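Local coordinates for DUF5751 domain-containing protein (Sulfolobus tokodaii, PDB 2RBG) that is of unknown function and folds as a small alpha/beta domain around a five-stranded parallel sheet, paired with a second copy of itself, at residues Y3-T8 with S85-L90; L7-V12 with T37-T42; S11-N16 with D95-V100; F41-Y46 with W70-V75; L90-D95 with I118-R123. One frame throughout, in Å; residues are numbered along the deposited sequence.

Contact 1: residues Y3-T8 with S85-L90; sequences YKNILT and SEVDGL
The Tyr3 ring meets Asp88 with its edge: Asp88 O lies near the ring plane, 3.0 Å from Tyr3 CE2, while Gly89 CA comes in obliquely. The carboxylate of Asp88, turned 63° from that ring, faces the backbone of the other segment. Its OD2 takes Lys4 N at 2.6 Å and its OD1 takes Asn5 N at 3.1 Å, both on the syn side but tilted from the carboxylate plane. In return Asp88 N donates to Asn5 O. An alanine at Asp88 would probably leave the N-H groups of Lys4 and Asn5 without these acceptors and the N-terminal stretch freer to shift. The contact leads into the parallel pairing of strands 6-11 and 89-94, where Leu7 N reaches Gly89 O at 2.8 Å. Asn5 ND2 donates to Glu86 O at 2.7 Å; the acceptor lies in the amide plane, whereas the donor stands above the carbonyl plane. Leu7 and Leu90 lie side by side, Leu7 CD2 3.9 Å from Leu90 CD1.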
# COMPACT_ATOMS: atom_id res chain seq x y z
N TYR A 3 2.03 9.29 18.51
CA TYR A 3 3.16 8.32 18.47
C TYR A 3 4.46 8.98 18.92
O TYR A 3 4.77 10.10 18.51
CB TYR A 3 3.31 7.75 17.06
CG TYR A 3 2.13 6.90 16.63
CD1 TYR A 3 1.32 7.29 15.56
CD2 TYR A 3 1.81 5.73 17.30
CE1 TYR A 3 0.22 6.53 15.18
CE2 TYR A 3 0.71 4.96 16.93
CZ TYR A 3 -0.07 5.36 15.87
OH TYR A 3 -1.16 4.60 15.50
N LYS A 4 5.21 8.28 19.76
CA LYS A 4 6.47 8.79 20.30
C LYS A 4 7.69 8.00 19.84
O LYS A 4 8.80 8.53 19.79
CB LYS A 4 6.42 8.78 21.83
CG LYS A 4 5.28 9.59 22.42
CD LYS A 4 5.48 11.09 22.22
CE LYS A 4 6.67 11.60 23.01
NZ LYS A 4 6.87 13.06 22.84
N ASN A 5 7.51 6.72 19.52
CA ASN A 5 8.62 5.88 19.07
C ASN A 5 8.10 4.77 18.18
O ASN A 5 7.54 3.78 18.65
CB ASN A 5 9.37 5.30 20.28
CG ASN A 5 10.64 4.56 19.87
OD1 ASN A 5 11.31 4.93 18.91
ND2 ASN A 5 10.99 3.53 20.63
N ILE A 6 8.29 4.95 16.88
CA ILE A 6 7.83 4.01 15.87
C ILE A 6 8.74 2.79 15.70
O ILE A 6 9.96 2.94 15.55
CB ILE A 6 7.71 4.71 14.50
CG1 ILE A 6 6.82 5.95 14.62
CG2 ILE A 6 7.16 3.74 13.46
CD1 ILE A 6 5.40 5.66 15.04
N LEU A 7 8.15 1.60 15.75
CA LEU A 7 8.92 0.38 15.53
C LEU A 7 8.92 0.18 14.02
O LEU A 7 7.86 -0.00 13.42
CB LEU A 7 8.25 -0.83 16.18
CG LEU A 7 8.91 -2.17 15.84
CD1 LEU A 7 10.34 -2.21 16.39
CD2 LEU A 7 8.09 -3.32 16.42
N THR A 8 10.09 0.24 13.40
CA THR A 8 10.21 0.06 11.96
C THR A 8 10.91 -1.25 11.66
O THR A 8 12.01 -1.51 12.14
CB THR A 8 11.00 1.22 11.31
OG1 THR A 8 10.24 2.43 11.42
CG2 THR A 8 11.26 0.94 9.84
N SER A 85 11.52 -2.74 24.65
CA SER A 85 11.46 -1.55 23.81
C SER A 85 10.13 -0.83 23.89
O SER A 85 9.07 -1.43 23.70
CB SER A 85 11.75 -1.94 22.35
OG SER A 85 11.80 -0.79 21.52
N GLU A 86 10.18 0.46 24.19
CA GLU A 86 8.97 1.26 24.29
C GLU A 86 8.62 1.84 22.93
O GLU A 86 9.13 2.90 22.54
CB GLU A 86 9.17 2.39 25.31
CG GLU A 86 8.07 3.45 25.30
CD GLU A 86 6.68 2.86 25.33
OE1 GLU A 86 6.41 2.01 26.21
OE2 GLU A 86 5.85 3.25 24.48
N VAL A 87 7.76 1.14 22.20
CA VAL A 87 7.31 1.56 20.88
C VAL A 87 5.79 1.67 20.89
O VAL A 87 5.12 0.96 21.64
CB VAL A 87 7.74 0.56 19.80
CG1 VAL A 87 9.26 0.57 19.66
CG2 VAL A 87 7.25 -0.83 20.16
N ASP A 88 5.24 2.56 20.06
CA ASP A 88 3.79 2.76 20.01
C ASP A 88 3.17 2.73 18.62
O ASP A 88 1.94 2.74 18.49
CB ASP A 88 3.41 4.07 20.69
CG ASP A 88 4.30 5.22 20.27
OD1 ASP A 88 4.83 5.19 19.14
OD2 ASP A 88 4.44 6.17 21.06
N GLY A 89 4.01 2.73 17.59
CA GLY A 89 3.51 2.69 16.23
C GLY A 89 4.31 1.65 15.47
O GLY A 89 5.40 1.29 15.90
N LEU A 90 3.78 1.17 14.35
CA LEU A 90 4.47 0.15 13.57
C LEU A 90 4.53 0.43 12.08
O LEU A 90 3.53 0.80 11.47
CB LEU A 90 3.79 -1.21 13.79
CG LEU A 90 4.31 -2.39 12.97
CD1 LEU A 90 5.72 -2.74 13.41
CD2 LEU A 90 3.38 -3.59 13.17
O HOH W 1 13.45 1.83 21.46

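Contact 2: residues L7-V12 with T37-T42; sequences LTLISV and TINVFT
Ile10 lays its CG2 branch against Val40 CG2 at 3.7 Å, the two side chains side by side and pointing the same way. With CG1 anti to the backbone N (chi1 176°), the CG2 branch is the one that meets Val40. Thr8 and Ile38 pair likewise on this face, Thr8 CB 4.1 Å from Ile38 CG1. On the other face the Leu7 side chain crosses that of Asn39 at about a right angle, its CD1 3.3 Å from Asn39 ND2, while Leu9 CD2 packs on Asn39 CB at 3.8 Å and approaches the Phe41 ring at its edge. The amide oxygen of Asn39 is taken by Trp70 NE1 of the next strand. Between the two faces runs a regular parallel ladder, Thr8 N to Thr37 O, Asn39 N to Thr8 O, Ile10 N to Asn39 O and Phe41 N to Ile10 O, the axes of 7-11 and 37-41 at 18° to each other. Past its end the ladder is continued by a water that accepts from Val12 N and donates to Phe41 O at 3.0 Å. The two strands belong to one beta-alpha-beta unit: helix 17-31 covers the Ile10 and Val40 face through Tyr20 and Phe17, helix 99-107 meets Leu9 and Phe41 through Met102, and strands 89-94 and 64-70 flank the pair.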
# COMPACT_ATOMS: atom_id res chain seq x y z
N LEU A 7 8.15 1.60 15.75
CA LEU A 7 8.92 0.38 15.53
C LEU A 7 8.92 0.18 14.02
O LEU A 7 7.86 -0.00 13.42
CB LEU A 7 8.25 -0.83 16.18
CG LEU A 7 8.91 -2.17 15.84
CD1 LEU A 7 10.34 -2.21 16.39
CD2 LEU A 7 8.09 -3.32 16.42
N THR A 8 10.09 0.24 13.40
CA THR A 8 10.21 0.06 11.96
C THR A 8 10.91 -1.25 11.66
O THR A 8 12.01 -1.51 12.14
CB THR A 8 11.00 1.22 11.31
OG1 THR A 8 10.24 2.43 11.42
CG2 THR A 8 11.26 0.94 9.84
N LEU A 9 10.25 -2.10 10.87
CA LEU A 9 10.80 -3.39 10.50
C LEU A 9 10.97 -3.41 8.99
O LEU A 9 10.07 -3.03 8.24
CB LEU A 9 9.85 -4.52 10.91
CG LEU A 9 9.35 -4.51 12.35
CD1 LEU A 9 8.44 -5.71 12.58
CD2 LEU A 9 10.54 -4.54 13.30
N ILE A 10 12.14 -3.85 8.53
CA ILE A 10 12.40 -3.91 7.10
C ILE A 10 13.28 -5.09 6.72
O ILE A 10 14.26 -5.41 7.39
CB ILE A 10 13.07 -2.61 6.58
CG1 ILE A 10 13.41 -2.77 5.09
CG2 ILE A 10 14.33 -2.30 7.39
CD1 ILE A 10 13.82 -1.46 4.41
N SER A 11 12.89 -5.75 5.63
CA SER A 11 13.65 -6.86 5.09
C SER A 11 13.56 -6.76 3.58
O SER A 11 12.52 -7.05 2.98
CB SER A 11 13.08 -8.20 5.57
OG SER A 11 13.90 -9.26 5.12
N VAL A 12 14.65 -6.33 2.96
CA VAL A 12 14.72 -6.18 1.51
C VAL A 12 16.11 -6.57 1.03
O VAL A 12 17.04 -6.69 1.82
CB VAL A 12 14.46 -4.72 1.06
CG1 VAL A 12 13.05 -4.30 1.42
CG2 VAL A 12 15.48 -3.78 1.71
N THR A 37 12.80 3.20 16.03
CA THR A 37 13.83 2.19 16.26
C THR A 37 13.69 1.27 15.05
O THR A 37 12.68 0.58 14.89
CB THR A 37 13.60 1.45 17.60
OG1 THR A 37 14.58 0.41 17.74
CG2 THR A 37 12.20 0.85 17.67
N ILE A 38 14.69 1.33 14.19
CA ILE A 38 14.71 0.57 12.95
C ILE A 38 15.41 -0.78 13.06
O ILE A 38 16.57 -0.86 13.49
CB ILE A 38 15.40 1.39 11.84
CG1 ILE A 38 14.74 2.77 11.76
CG2 ILE A 38 15.30 0.68 10.50
CD1 ILE A 38 15.45 3.74 10.84
N ASN A 39 14.71 -1.83 12.66
CA ASN A 39 15.24 -3.19 12.72
C ASN A 39 15.31 -3.75 11.31
O ASN A 39 14.28 -3.95 10.65
CB ASN A 39 14.34 -4.05 13.60
CG ASN A 39 14.40 -3.63 15.05
OD1 ASN A 39 15.27 -4.07 15.80
ND2 ASN A 39 13.50 -2.74 15.45
N VAL A 40 16.53 -4.01 10.86
CA VAL A 40 16.78 -4.51 9.53
C VAL A 40 17.22 -5.97 9.54
O VAL A 40 18.19 -6.32 10.20
CB VAL A 40 17.88 -3.68 8.84
CG1 VAL A 40 17.99 -4.05 7.37
CG2 VAL A 40 17.60 -2.20 9.03
N PHE A 41 16.48 -6.81 8.82
CA PHE A 41 16.79 -8.23 8.75
C PHE A 41 17.55 -8.42 7.44
O PHE A 41 16.96 -8.46 6.36
CB PHE A 41 15.48 -9.01 8.80
CG PHE A 41 14.71 -8.75 10.06
CD1 PHE A 41 15.04 -9.41 11.24
CD2 PHE A 41 13.71 -7.78 10.09
CE1 PHE A 41 14.39 -9.10 12.44
CE2 PHE A 41 13.06 -7.46 11.28
CZ PHE A 41 13.40 -8.12 12.46
N THR A 42 18.87 -8.50 7.57
CA THR A 42 19.75 -8.61 6.41
C THR A 42 21.05 -9.30 6.80
O THR A 42 21.34 -9.49 7.97
CB THR A 42 20.08 -7.20 5.88
OG1 THR A 42 20.96 -7.28 4.76
CG2 THR A 42 20.74 -6.37 6.98
O HOH W 2 19.71 -7.50 2.41
O HOH W 3 16.90 -6.09 4.60

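Contact 3: residues S11-N16 with D95-V100; sequences SVNNDN and DDENKV
The backbones of Val12 and Asp95 come together where two neighbouring strands have ended, their CA atoms 5.3 Å apart. Segment 11-16 turns into helical backbone angles from Asn14, with Asn16 N bonded to Asn13 O; segment 95-100 makes a similar turn, Asn98 N to Asp95 O, before helix 99-107. The Asp95 carboxylate bridges the two turns. Its CG stands between the backbone N and the carbonyl carbon (chi1 41°), and OD2 takes two donors: Asn13 N at 2.7 Å through the syn lone pair and Asn16 ND2 at 3.0 Å through the anti lone pair. The other oxygen, OD1, accepts Asn98 ND2 at 2.7 Å on its syn lone pair, so three N-H groups grip the buried carboxylate and fix its rotation. Asn98 is held in turn at its OD1 by Lys72 NZ, and its CB lies 3.3 Å from Ser11 O. Farther out, Asn13 ND2 makes a weak bond to Glu97 OE1. Asp96 carries a salt bridge to Lys84 of the second subunit. The two loops leave the C-terminal ends of the adjacent strands 6-11 and 89-94, between which the strand order 3-2-1-4-5 changes direction, the topological switch point of a doubly wound alpha/beta sheet; here Asp95 ties them together.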
# COMPACT_ATOMS: atom_id res chain seq x y z
N SER A 11 12.89 -5.75 5.63
CA SER A 11 13.65 -6.86 5.09
C SER A 11 13.56 -6.76 3.58
O SER A 11 12.52 -7.05 2.98
CB SER A 11 13.08 -8.20 5.57
OG SER A 11 13.90 -9.26 5.12
N VAL A 12 14.65 -6.33 2.96
CA VAL A 12 14.72 -6.18 1.51
C VAL A 12 16.11 -6.57 1.03
O VAL A 12 17.04 -6.69 1.82
CB VAL A 12 14.46 -4.72 1.06
CG1 VAL A 12 13.05 -4.30 1.42
CG2 VAL A 12 15.48 -3.78 1.71
N ASN A 13 16.24 -6.76 -0.28
CA ASN A 13 17.52 -7.10 -0.88
C ASN A 13 18.37 -5.83 -0.80
O ASN A 13 17.82 -4.72 -0.72
CB ASN A 13 17.33 -7.51 -2.34
CG ASN A 13 16.55 -8.81 -2.48
OD1 ASN A 13 16.96 -9.85 -1.97
ND2 ASN A 13 15.41 -8.75 -3.17
N ASN A 14 19.69 -5.98 -0.83
CA ASN A 14 20.58 -4.83 -0.72
C ASN A 14 20.33 -3.70 -1.72
O ASN A 14 20.48 -2.52 -1.38
CB ASN A 14 22.04 -5.27 -0.86
CG ASN A 14 22.43 -6.31 0.16
OD1 ASN A 14 21.93 -6.31 1.28
ND2 ASN A 14 23.35 -7.20 -0.22
N ASP A 15 19.93 -4.04 -2.94
CA ASP A 15 19.69 -3.02 -3.96
C ASP A 15 18.47 -2.15 -3.67
O ASP A 15 18.27 -1.13 -4.32
CB ASP A 15 19.53 -3.68 -5.33
CG ASP A 15 18.19 -4.36 -5.50
OD1 ASP A 15 17.73 -5.02 -4.55
OD2 ASP A 15 17.60 -4.24 -6.60
N ASN A 16 17.67 -2.56 -2.69
CA ASN A 16 16.46 -1.81 -2.34
C ASN A 16 16.57 -0.89 -1.12
O ASN A 16 15.66 -0.12 -0.85
CB ASN A 16 15.29 -2.77 -2.11
CG ASN A 16 14.58 -3.16 -3.39
OD1 ASN A 16 14.31 -2.31 -4.24
ND2 ASN A 16 14.27 -4.44 -3.53
N ASP A 95 10.30 -6.70 0.30
CA ASP A 95 10.15 -6.87 -1.14
C ASP A 95 9.67 -8.31 -1.32
O ASP A 95 9.61 -9.06 -0.35
CB ASP A 95 11.46 -6.60 -1.91
CG ASP A 95 12.69 -7.18 -1.24
OD1 ASP A 95 12.57 -8.14 -0.46
OD2 ASP A 95 13.80 -6.67 -1.54
N ASP A 96 9.32 -8.70 -2.54
CA ASP A 96 8.82 -10.05 -2.78
C ASP A 96 9.70 -11.17 -2.24
O ASP A 96 9.19 -12.15 -1.69
CB ASP A 96 8.59 -10.27 -4.27
CG ASP A 96 7.39 -9.51 -4.79
OD1 ASP A 96 6.32 -9.57 -4.14
OD2 ASP A 96 7.51 -8.86 -5.85
N GLU A 97 11.01 -11.04 -2.41
CA GLU A 97 11.95 -12.05 -1.95
C GLU A 97 11.92 -12.27 -0.44
O GLU A 97 12.33 -13.32 0.05
CB GLU A 97 13.37 -11.69 -2.38
CG GLU A 97 13.62 -11.77 -3.88
CD GLU A 97 12.69 -10.88 -4.68
OE1 GLU A 97 12.60 -9.67 -4.37
OE2 GLU A 97 12.06 -11.39 -5.63
N ASN A 98 11.42 -11.28 0.30
CA ASN A 98 11.37 -11.38 1.75
C ASN A 98 9.98 -11.27 2.35
O ASN A 98 9.83 -11.14 3.57
CB ASN A 98 12.28 -10.31 2.36
CG ASN A 98 13.73 -10.49 1.97
OD1 ASN A 98 14.41 -11.40 2.44
ND2 ASN A 98 14.22 -9.61 1.09
N LYS A 99 8.95 -11.32 1.51
CA LYS A 99 7.58 -11.19 1.98
C LYS A 99 7.12 -12.31 2.91
O LYS A 99 6.47 -12.05 3.92
CB LYS A 99 6.62 -11.10 0.78
CG LYS A 99 5.16 -10.91 1.17
CD LYS A 99 4.32 -10.50 -0.03
CE LYS A 99 4.37 -11.54 -1.14
NZ LYS A 99 3.62 -11.10 -2.34
N VAL A 100 7.46 -13.56 2.59
CA VAL A 100 7.07 -14.68 3.45
C VAL A 100 7.74 -14.52 4.81
O VAL A 100 7.11 -14.69 5.85
CB VAL A 100 7.50 -16.03 2.83
CG1 VAL A 100 7.21 -17.16 3.81
CG2 VAL A 100 6.76 -16.27 1.53

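Contact 4: residues F41-Y46 with W70-V75; sequences FTEIQY and WKKNEV
Aromatic and apolar packing joins Phe41 to Trp70 and Val75. The planes of the Phe41 ring and the five-membered ring of Trp70 are 29° apart, but the rings are displaced, centroids 5.3 Å from each other, with little of one over the other; Phe41 CE1 touches Trp70 CD1 at 3.7 Å. Val75 CG2 approaches Phe41 CD1 obliquely. Phe78 of helix 75-82 meets Phe41 edge-to-face and also reaches the Trp70 ring. An alanine at Phe41 would probably open a gap between Trp70, Val75 and Phe78 and leave the indole less firmly packed on this side. Among the backbone bonds, Thr42 N donates to Trp70 O at 2.9 Å, extending the parallel pairing of strands 35-41 and 64-70 to their ends. Within the segments, Thr42 OG1 accepts from Ile44 N at 3.1 Å, an ST turn, and Glu74 OE1 accepts from Lys71 N at 2.9 Å. Polar side chains cross the outer part of the contact. Glu43, whose chain folds back at chi2 (-57°, which places CD), lies at about a right angle to Lys71, its OE1 3.6 Å from Lys71 CG; OE2 makes a weak bond to Lys72 N. The charged ends do not pair here: Glu43 OE1 stays 5.2 Å from Lys71 NZ, and the Lys72 ammonium makes a cation-pi contact with Phe101. The chemistry thus divides into an apolar inner part at Phe41 and a polar outer part, where the opposite charges would add only a diffuse attraction.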
# COMPACT_ATOMS: atom_id res chain seq x y z
N PHE A 41 16.48 -6.81 8.82
CA PHE A 41 16.79 -8.23 8.75
C PHE A 41 17.55 -8.42 7.44
O PHE A 41 16.96 -8.46 6.36
CB PHE A 41 15.48 -9.01 8.80
CG PHE A 41 14.71 -8.75 10.06
CD1 PHE A 41 15.04 -9.41 11.24
CD2 PHE A 41 13.71 -7.78 10.09
CE1 PHE A 41 14.39 -9.10 12.44
CE2 PHE A 41 13.06 -7.46 11.28
CZ PHE A 41 13.40 -8.12 12.46
N THR A 42 18.87 -8.50 7.57
CA THR A 42 19.75 -8.61 6.41
C THR A 42 21.05 -9.30 6.80
O THR A 42 21.34 -9.49 7.97
CB THR A 42 20.08 -7.20 5.88
OG1 THR A 42 20.96 -7.28 4.76
CG2 THR A 42 20.74 -6.37 6.98
N GLU A 43 21.84 -9.67 5.79
CA GLU A 43 23.13 -10.32 6.03
C GLU A 43 24.25 -9.29 5.85
O GLU A 43 25.42 -9.59 6.08
CB GLU A 43 23.33 -11.48 5.05
CG GLU A 43 22.29 -12.58 5.16
CD GLU A 43 22.21 -13.18 6.55
OE1 GLU A 43 23.27 -13.57 7.09
OE2 GLU A 43 21.09 -13.27 7.10
N ILE A 44 23.87 -8.08 5.46
CA ILE A 44 24.82 -7.00 5.24
C ILE A 44 25.34 -6.44 6.57
O ILE A 44 24.68 -6.56 7.60
CB ILE A 44 24.15 -5.87 4.42
CG1 ILE A 44 25.18 -5.18 3.52
CG2 ILE A 44 23.49 -4.86 5.35
CD1 ILE A 44 24.56 -4.20 2.54
N GLN A 45 26.53 -5.84 6.55
CA GLN A 45 27.12 -5.26 7.76
C GLN A 45 26.67 -3.83 8.00
O GLN A 45 26.32 -3.11 7.06
CB GLN A 45 28.65 -5.31 7.68
CG GLN A 45 29.24 -6.70 7.83
CD GLN A 45 29.02 -7.29 9.21
OE1 GLN A 45 29.44 -6.71 10.21
NE2 GLN A 45 28.36 -8.44 9.27
N TYR A 46 26.68 -3.42 9.26
CA TYR A 46 26.26 -2.08 9.66
C TYR A 46 26.87 -0.97 8.81
O TYR A 46 26.14 -0.17 8.21
CB TYR A 46 26.63 -1.83 11.12
CG TYR A 46 25.96 -0.61 11.72
CD1 TYR A 46 24.65 -0.67 12.20
CD2 TYR A 46 26.63 0.61 11.79
CE1 TYR A 46 24.02 0.45 12.73
CE2 TYR A 46 26.00 1.75 12.32
CZ TYR A 46 24.70 1.65 12.78
OH TYR A 46 24.07 2.76 13.29
N TRP A 70 19.77 -7.62 11.99
CA TRP A 70 19.60 -8.99 12.42
C TRP A 70 19.69 -9.97 11.27
O TRP A 70 19.08 -9.76 10.22
CB TRP A 70 18.23 -9.19 13.07
CG TRP A 70 17.90 -8.21 14.13
CD1 TRP A 70 17.05 -7.14 14.03
CD2 TRP A 70 18.39 -8.21 15.47
NE1 TRP A 70 16.99 -6.47 15.23
CE2 TRP A 70 17.81 -7.11 16.13
CE3 TRP A 70 19.28 -9.03 16.17
CZ2 TRP A 70 18.08 -6.81 17.47
CZ3 TRP A 70 19.55 -8.73 17.51
CH2 TRP A 70 18.95 -7.63 18.14
N LYS A 71 20.45 -11.04 11.45
CA LYS A 71 20.52 -12.06 10.42
C LYS A 71 19.20 -12.78 10.63
O LYS A 71 18.67 -12.77 11.74
CB LYS A 71 21.70 -13.00 10.66
CG LYS A 71 23.05 -12.34 10.44
CD LYS A 71 24.18 -13.34 10.60
CE LYS A 71 25.53 -12.70 10.27
NZ LYS A 71 25.81 -11.53 11.13
N LYS A 72 18.65 -13.39 9.59
CA LYS A 72 17.37 -14.07 9.73
C LYS A 72 17.32 -15.07 10.89
O LYS A 72 16.26 -15.32 11.46
CB LYS A 72 17.00 -14.75 8.41
CG LYS A 72 16.79 -13.75 7.28
CD LYS A 72 16.41 -14.43 5.97
CE LYS A 72 16.23 -13.39 4.87
NZ LYS A 72 15.88 -14.02 3.57
N ASN A 73 18.48 -15.62 11.25
CA ASN A 73 18.55 -16.58 12.34
C ASN A 73 18.57 -15.90 13.72
O ASN A 73 18.54 -16.58 14.75
CB ASN A 73 19.80 -17.45 12.18
CG ASN A 73 21.09 -16.65 12.28
OD1 ASN A 73 21.42 -16.13 13.35
ND2 ASN A 73 21.82 -16.56 11.18
N GLU A 74 18.60 -14.57 13.73
CA GLU A 74 18.63 -13.83 14.99
C GLU A 74 17.29 -13.17 15.31
O GLU A 74 17.20 -12.34 16.22
CB GLU A 74 19.72 -12.76 14.94
CG GLU A 74 21.12 -13.31 14.67
CD GLU A 74 22.17 -12.22 14.61
OE1 GLU A 74 21.94 -11.21 13.92
OE2 GLU A 74 23.23 -12.38 15.25
N VAL A 75 16.25 -13.54 14.57
CA VAL A 75 14.94 -12.96 14.81
C VAL A 75 14.50 -13.19 16.25
O VAL A 75 13.78 -12.37 16.83
CB VAL A 75 13.88 -13.57 13.86
CG1 VAL A 75 12.51 -12.93 14.13
CG2 VAL A 75 14.28 -13.33 12.42

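Contact 5: residues L90-D95 with I118-R123; sequences LLVYCD and IKDFCR
Cys122 places SG anti to its backbone N (chi1 176°), whereas Cys94 holds SG between its backbone N and carbonyl carbon (chi1 81°); the two sulphurs meet at 2.0 Å with a disulfide torsion of 90°. This covalent link lies just where the parallel ladder stops. The ladder itself runs through Ile118 N to Leu90 O, Val92 N to Lys119 O, Phe121 N to Val92 O and Cys94 N to Phe121 O. On one face Val92 and Asp120 lie side by side, and Val92 CG1 reaches Cys122 CB at 4.0 Å. Asp120 also bonds into the chain just after the strand: OD1 accepts from Arg123 N at 2.9 Å, an Asx motif, while OD2 forms a salt bridge with Arg123 NE at 2.8 Å, met from above the carboxylate plane. On the other face Leu91 CD2 packs on Lys119 CB at 3.6 Å, and Tyr93 CD1 touches Phe121 CB at 3.8 Å, those two side chains crossing at about a right angle. Tyr93 OH bonds Asp27 of helix 17-31. The end of Lys119 leads away, and its NZ bonds Asn73 O and makes a salt bridge with Asp76, both of the second subunit. Within this chain strand 117-121 is the outermost strand of the parallel alpha/beta sheet, bonded to strand 89-94 and linked to it by a disulfide past the last rung, with Lys119 and Phe121 packing on Ile77 of the second subunit.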
# COMPACT_ATOMS: atom_id res chain seq x y z
N LEU A 90 3.78 1.17 14.35
CA LEU A 90 4.47 0.15 13.57
C LEU A 90 4.53 0.43 12.08
O LEU A 90 3.53 0.80 11.47
CB LEU A 90 3.79 -1.21 13.79
CG LEU A 90 4.31 -2.39 12.97
CD1 LEU A 90 5.72 -2.74 13.41
CD2 LEU A 90 3.38 -3.59 13.17
N LEU A 91 5.71 0.24 11.50
CA LEU A 91 5.94 0.40 10.06
C LEU A 91 6.58 -0.89 9.57
O LEU A 91 7.53 -1.38 10.19
CB LEU A 91 6.86 1.59 9.78
CG LEU A 91 6.25 2.98 10.02
CD1 LEU A 91 7.32 4.05 9.84
CD2 LEU A 91 5.10 3.21 9.03
N VAL A 92 6.07 -1.43 8.48
CA VAL A 92 6.58 -2.69 7.93
C VAL A 92 6.95 -2.57 6.45
O VAL A 92 6.15 -2.09 5.65
CB VAL A 92 5.54 -3.82 8.09
CG1 VAL A 92 6.04 -5.09 7.42
CG2 VAL A 92 5.27 -4.07 9.57
N TYR A 93 8.15 -3.02 6.10
CA TYR A 93 8.62 -2.97 4.72
C TYR A 93 9.33 -4.25 4.28
O TYR A 93 10.12 -4.82 5.03
CB TYR A 93 9.61 -1.82 4.53
CG TYR A 93 9.10 -0.48 5.00
CD1 TYR A 93 8.41 0.37 4.14
CD2 TYR A 93 9.30 -0.08 6.31
CE1 TYR A 93 7.93 1.59 4.58
CE2 TYR A 93 8.83 1.14 6.76
CZ TYR A 93 8.14 1.97 5.89
OH TYR A 93 7.68 3.19 6.35
N CYS A 94 9.07 -4.66 3.05
CA CYS A 94 9.72 -5.84 2.49
C CYS A 94 9.55 -5.85 0.98
O CYS A 94 8.77 -5.06 0.43
CB CYS A 94 9.11 -7.13 3.06
SG CYS A 94 7.55 -7.67 2.26
N ASP A 95 10.30 -6.70 0.30
CA ASP A 95 10.15 -6.87 -1.14
C ASP A 95 9.67 -8.31 -1.32
O ASP A 95 9.61 -9.06 -0.35
CB ASP A 95 11.46 -6.60 -1.91
CG ASP A 95 12.69 -7.18 -1.24
OD1 ASP A 95 12.57 -8.14 -0.46
OD2 ASP A 95 13.80 -6.67 -1.54
N ILE A 118 0.91 1.60 10.98
CA ILE A 118 0.75 2.87 10.27
C ILE A 118 0.84 2.70 8.76
O ILE A 118 0.05 3.28 8.01
CB ILE A 118 1.83 3.88 10.71
CG1 ILE A 118 1.68 4.16 12.21
CG2 ILE A 118 1.70 5.17 9.91
CD1 ILE A 118 2.80 5.01 12.77
N LYS A 119 1.82 1.92 8.32
CA LYS A 119 2.02 1.67 6.89
C LYS A 119 2.68 0.32 6.73
O LYS A 119 3.61 -0.01 7.46
CB LYS A 119 2.91 2.76 6.27
CG LYS A 119 3.30 2.50 4.80
CD LYS A 119 2.10 2.51 3.86
CE LYS A 119 2.50 2.23 2.41
NZ LYS A 119 3.26 3.36 1.79
N ASP A 120 2.18 -0.46 5.78
CA ASP A 120 2.73 -1.77 5.50
C ASP A 120 3.00 -1.83 4.00
O ASP A 120 2.08 -1.99 3.21
CB ASP A 120 1.73 -2.87 5.89
CG ASP A 120 2.31 -4.27 5.72
OD1 ASP A 120 2.85 -4.58 4.64
OD2 ASP A 120 2.21 -5.07 6.67
N PHE A 121 4.25 -1.64 3.61
CA PHE A 121 4.61 -1.74 2.20
C PHE A 121 5.25 -3.11 2.14
O PHE A 121 6.48 -3.24 2.10
CB PHE A 121 5.64 -0.68 1.81
CG PHE A 121 5.84 -0.58 0.32
CD1 PHE A 121 4.99 0.19 -0.46
CD2 PHE A 121 6.87 -1.27 -0.30
CE1 PHE A 121 5.15 0.25 -1.85
CE2 PHE A 121 7.04 -1.22 -1.68
CZ PHE A 121 6.18 -0.45 -2.46
N CYS A 122 4.41 -4.14 2.15
CA CYS A 122 4.92 -5.50 2.14
C CYS A 122 3.88 -6.57 1.81
O CYS A 122 3.87 -7.12 0.71
CB CYS A 122 5.55 -5.80 3.50
SG CYS A 122 6.15 -7.50 3.72
N ARG A 123 2.99 -6.84 2.76
CA ARG A 123 1.98 -7.87 2.58
C ARG A 123 1.01 -7.72 1.40
O ARG A 123 0.56 -8.73 0.85
CB ARG A 123 1.21 -8.06 3.89
CG ARG A 123 2.08 -8.71 4.97
CD ARG A 123 1.34 -8.87 6.28
NE ARG A 123 1.02 -7.58 6.89
CZ ARG A 123 0.36 -7.43 8.03
NH1 ARG A 123 -0.05 -8.50 8.70
NH2 ARG A 123 0.12 -6.22 8.50

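Overall arrangement
Contacts 2 and 5 are pairings within one parallel sheet of order 64-70, 35-41, 6-11, 89-94, 117-121, which contact 1 enters from the loops before its strands. Contact 2 lies nearest the chain centre and is wholly buried; contact 5 is also buried, yet adds a disulfide. Contacts 5 and 3 both reach the second subunit. Contacts 1 and 2 share strand 6-11, and contacts 1 and 5 share strand 89-94. Contact 1 is partly exposed and more polar. Contacts 3 and 4 gather at the other ends of the strands, about 12 Å apart between centres, and are linked by Lys72 and Asn98; contact 3 relies on a carboxylate and amides, contact 4 on aromatic rings with charged side chains outside.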